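Local coordinates for flagellar hook-associated protein (Burkholderia pseudomallei, PDB 4UT1) that probably serves as a structural protein of the bacterial flagellum, forming part of the junction between the hook and the filament, at residues Y371-D376 with Y380-R385. Residues are numbered along the deposited sequence; the frame is centred on the assembly and turned at random.
Sequences YALSYD and YTLTDR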
ATOM      1  N   TYR A 371       3.870   8.883  -0.999  1.00 11.83           N
ATOM      2  CA  TYR A 371       3.503  10.303  -1.041  1.00 14.99           C
ATOM      3  C   TYR A 371       4.533  11.230  -0.429  1.00 15.03           C
ATOM      4  O   TYR A 371       5.393  10.817   0.342  1.00 11.63           O
ATOM      5  CB  TYR A 371       2.149  10.522  -0.341  1.00 12.86           C
ATOM      6  CG  TYR A 371       1.134   9.516  -0.794  1.00 13.80           C
ATOM      7  CD1 TYR A 371       0.376   9.724  -1.941  1.00 14.46           C
ATOM      8  CD2 TYR A 371       0.980   8.315  -0.113  1.00 14.27           C
ATOM      9  CE1 TYR A 371      -0.527   8.761  -2.384  1.00 16.01           C
ATOM     10  CE2 TYR A 371       0.082   7.352  -0.545  1.00 14.37           C
ATOM     11  CZ  TYR A 371      -0.665   7.576  -1.681  1.00 15.41           C
ATOM     12  OH  TYR A 371      -1.551   6.604  -2.098  1.00 14.55           O
ATOM     13  N   ALA A 372       4.421  12.512  -0.771  1.00 14.54           N
ATOM     14  CA  ALA A 372       5.127  13.537  -0.025  1.00 12.79           C
ATOM     15  C   ALA A 372       4.074  14.541   0.433  1.00 12.53           C
ATOM     16  O   ALA A 372       3.219  14.921  -0.359  1.00 13.46           O
ATOM     17  CB  ALA A 372       6.202  14.207  -0.874  1.00 15.90           C
ATOM     18  N   LEU A 373       4.116  14.899   1.716  1.00 10.24           N
ATOM     19  CA  LEU A 373       3.329  16.020   2.249  1.00 13.14           C
ATOM     20  C   LEU A 373       4.213  17.259   2.355  1.00 14.26           C
ATOM     21  O   LEU A 373       5.212  17.272   3.094  1.00 13.30           O
ATOM     22  CB  LEU A 373       2.747  15.694   3.620  1.00 15.55           C
ATOM     23  CG  LEU A 373       1.776  16.774   4.117  1.00 13.75           C
ATOM     24  CD1 LEU A 373       0.419  16.517   3.530  1.00 14.91           C
ATOM     25  CD2 LEU A 373       1.743  16.776   5.627  1.00 18.27           C
ATOM     26  N   SER A 374       3.845  18.306   1.624  1.00 17.70           N
ATOM     27  CA  SER A 374       4.672  19.505   1.577  1.00 13.17           C
ATOM     28  C   SER A 374       3.873  20.693   2.078  1.00 12.82           C
ATOM     29  O   SER A 374       2.650  20.706   1.991  1.00 13.37           O
ATOM     30  CB  SER A 374       5.188  19.762   0.160  1.00 13.96           C
ATOM     31  OG  SER A 374       4.114  19.862  -0.760  1.00 18.70           O
ATOM     32  N   TYR A 375       4.579  21.685   2.596  1.00 14.53           N
ATOM     33  CA  TYR A 375       3.917  22.855   3.157  1.00 14.59           C
ATOM     34  C   TYR A 375       4.526  24.085   2.522  1.00 15.36           C
ATOM     35  O   TYR A 375       5.733  24.203   2.498  1.00 17.25           O
ATOM     36  CB  TYR A 375       4.078  22.879   4.679  1.00 12.44           C
ATOM     37  CG  TYR A 375       3.372  24.036   5.342  1.00 16.55           C
ATOM     38  CD1 TYR A 375       1.992  24.055   5.448  1.00 16.83           C
ATOM     39  CD2 TYR A 375       4.087  25.113   5.852  1.00 16.06           C
ATOM     40  CE1 TYR A 375       1.334  25.120   6.050  1.00 17.01           C
ATOM     41  CE2 TYR A 375       3.435  26.188   6.463  1.00 17.59           C
ATOM     42  CZ  TYR A 375       2.061  26.180   6.554  1.00 20.38           C
ATOM     43  OH  TYR A 375       1.402  27.233   7.152  1.00 18.27           O
ATOM     44  N   ASP A 376       3.704  24.996   2.004  1.00 18.46           N
ATOM     45  CA  ASP A 376       4.241  26.159   1.302  1.00 19.00           C
ATOM     46  C   ASP A 376       4.033  27.468   2.085  1.00 18.16           C
ATOM     47  O   ASP A 376       4.193  28.552   1.536  1.00 17.94           O
ATOM     48  CB  ASP A 376       3.623  26.260  -0.106  1.00 17.57           C
ATOM     49  CG  ASP A 376       2.148  26.659  -0.089  1.00 23.75           C
ATOM     50  OD1 ASP A 376       1.557  26.821   0.997  1.00 19.14           O
ATOM     51  OD2 ASP A 376       1.568  26.795  -1.186  1.00 25.29           O
ATOM     52  N   TYR A 380      -0.994  22.663   2.989  1.00 18.60           N
ATOM     53  CA  TYR A 380      -0.328  21.382   2.848  1.00 15.66           C
ATOM     54  C   TYR A 380      -0.766  20.747   1.554  1.00 18.98           C
ATOM     55  O   TYR A 380      -1.946  20.763   1.216  1.00 19.07           O
ATOM     56  CB  TYR A 380      -0.676  20.460   4.013  1.00 14.26           C
ATOM     57  CG  TYR A 380      -0.287  20.986   5.368  1.00 16.00           C
ATOM     58  CD1 TYR A 380      -1.090  21.917   6.040  1.00 15.76           C
ATOM     59  CD2 TYR A 380       0.865  20.557   5.987  1.00 14.54           C
ATOM     60  CE1 TYR A 380      -0.724  22.409   7.291  1.00 14.52           C
ATOM     61  CE2 TYR A 380       1.232  21.024   7.231  1.00 18.52           C
ATOM     62  CZ  TYR A 380       0.432  21.952   7.886  1.00 21.62           C
ATOM     63  OH  TYR A 380       0.813  22.413   9.132  1.00 20.22           O
ATOM     64  N   THR A 381       0.170  20.143   0.838  1.00 17.80           N
ATOM     65  CA  THR A 381      -0.191  19.408  -0.355  1.00 14.78           C
ATOM     66  C   THR A 381       0.338  17.986  -0.232  1.00 15.14           C
ATOM     67  O   THR A 381       1.451  17.794   0.218  1.00 14.87           O
ATOM     68  CB  THR A 381       0.381  20.071  -1.611  1.00 15.94           C
ATOM     69  OG1 THR A 381      -0.061  21.435  -1.675  1.00 14.15           O
ATOM     70  CG2 THR A 381      -0.054  19.326  -2.861  1.00 19.76           C
ATOM     71  N   LEU A 382      -0.487  17.014  -0.598  1.00 15.22           N
ATOM     72  CA  LEU A 382      -0.061  15.623  -0.698  1.00 14.50           C
ATOM     73  C   LEU A 382       0.148  15.297  -2.160  1.00 14.53           C
ATOM     74  O   LEU A 382      -0.782  15.387  -2.963  1.00 18.14           O
ATOM     75  CB  LEU A 382      -1.100  14.679  -0.077  1.00 14.08           C
ATOM     76  CG  LEU A 382      -0.621  13.238   0.129  1.00 17.98           C
ATOM     77  CD1 LEU A 382       0.299  13.166   1.333  1.00 17.94           C
ATOM     78  CD2 LEU A 382      -1.794  12.283   0.297  1.00 16.50           C
ATOM     79  N   THR A 383       1.373  14.912  -2.505  1.00 16.59           N
ATOM     80  CA  THR A 383       1.715  14.561  -3.870  1.00 15.85           C
ATOM     81  C   THR A 383       2.098  13.084  -3.978  1.00 17.78           C
ATOM     82  O   THR A 383       2.805  12.555  -3.122  1.00 15.83           O
ATOM     83  CB  THR A 383       2.874  15.424  -4.379  1.00 17.82           C
ATOM     84  OG1 THR A 383       2.524  16.811  -4.227  1.00 19.79           O
ATOM     85  CG2 THR A 383       3.153  15.131  -5.831  1.00 19.30           C
ATOM     86  N   ASP A 384       1.596  12.430  -5.016  1.00 14.85           N
ATOM     87  CA  ASP A 384       1.968  11.051  -5.336  1.00 18.18           C
ATOM     88  C   ASP A 384       3.390  11.041  -5.897  1.00 19.68           C
ATOM     89  O   ASP A 384       3.666  11.701  -6.901  1.00 20.78           O
ATOM     90  CB  ASP A 384       0.962  10.461  -6.332  1.00 21.35           C
ATOM     91  CG  ASP A 384       1.176   8.987  -6.581  1.00 23.44           C
ATOM     92  OD1 ASP A 384       2.314   8.595  -6.890  1.00 21.94           O
ATOM     93  OD2 ASP A 384       0.195   8.227  -6.490  1.00 21.88           O
ATOM     94  N   ARG A 385       4.290  10.303  -5.249  1.00 15.72           N
ATOM     95  CA  ARG A 385       5.709  10.342  -5.603  1.00 19.95           C
ATOM     96  C   ARG A 385       6.037   9.615  -6.910  1.00 20.27           C
ATOM     97  O   ARG A 385       7.070   9.871  -7.518  1.00 19.61           O
ATOM     98  CB  ARG A 385       6.552   9.762  -4.460  1.00 16.43           C
ATOM     99  CG  ARG A 385       6.819  10.747  -3.322  1.00 14.01           C
ATOM    100  CD  ARG A 385       7.451  10.068  -2.109  1.00 15.78           C
ATOM    101  NE  ARG A 385       8.704   9.351  -2.396  1.00 12.64           N
ATOM    102  CZ  ARG A 385       9.922   9.892  -2.406  1.00 17.01           C
ATOM    103  NH1 ARG A 385      10.102  11.195  -2.194  1.00 17.03           N
ATOM    104  NH2 ARG A 385      10.978   9.121  -2.663  1.00 17.73           N
TER
HETATM  105  O   HOH W   1       3.674  17.425  -1.921  1.00 16.35           O
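Strands 371-375 and 380-384 form a beta hairpin within the D2-like domain of this FlgK, and Tyr375 meets Tyr380 in a non-hydrogen-bonded pair at its turn end. The strands run antiparallel, and two hydrogen-bonded pairs set the register: Ala372 and Thr383 exchange both N-H...O bonds, as do Ser374 and Thr381, with Thr383 N to Ala372 O at 2.8 Å the straightest (172° at the hydrogen). Between them Leu373 faces Leu382, and Leu373 CA lies 3.3 Å from Thr381 O, a CA-H...O contact.

Tyr371, Leu373, Tyr375, Tyr380 and Leu382 share one face and form its apolar part; Asp384 lies on it at the open end. Tyr375, with CG trans to its backbone N (chi1 -178°), sets CD1 over the centre of one face of the Tyr380 ring, 3.6 Å from Tyr380 CZ. The planes are inclined at 46°, so the pair is neither a parallel stack nor edge-to-face. Leu373 CD2 reaches Tyr380 CD2 at 3.9 Å, while Leu373 CD1 meets Leu382 CD1. Leu382 CD1 also lies 3.6 Å from Tyr371 CB, continuing the apolar row along the hairpin; Met403 and Ile405 of strand 402-405 pack on Tyr380 and Leu382, respectively.

The face carrying Ala372, Ser374, Thr381 and Thr383 is more polar. One water donates to Ala372 O and is hydrogen-bonded to Ser374 OG (2.7 Å) and Thr383 OG1 (2.6 Å), bridging the strands; Ala372 O thus accepts from both this water and Thr383 N. At the open end, Arg385 lays CD 3.3 Å from Tyr371 O.

With 371-375 beside 421-425 and 380-384 beside 390-394, the alternating hydrogen-bonded and non-hydrogen-bonded pairs, apolar on one face and water-bridged on the other, are those of an interior hairpin in an antiparallel sheet.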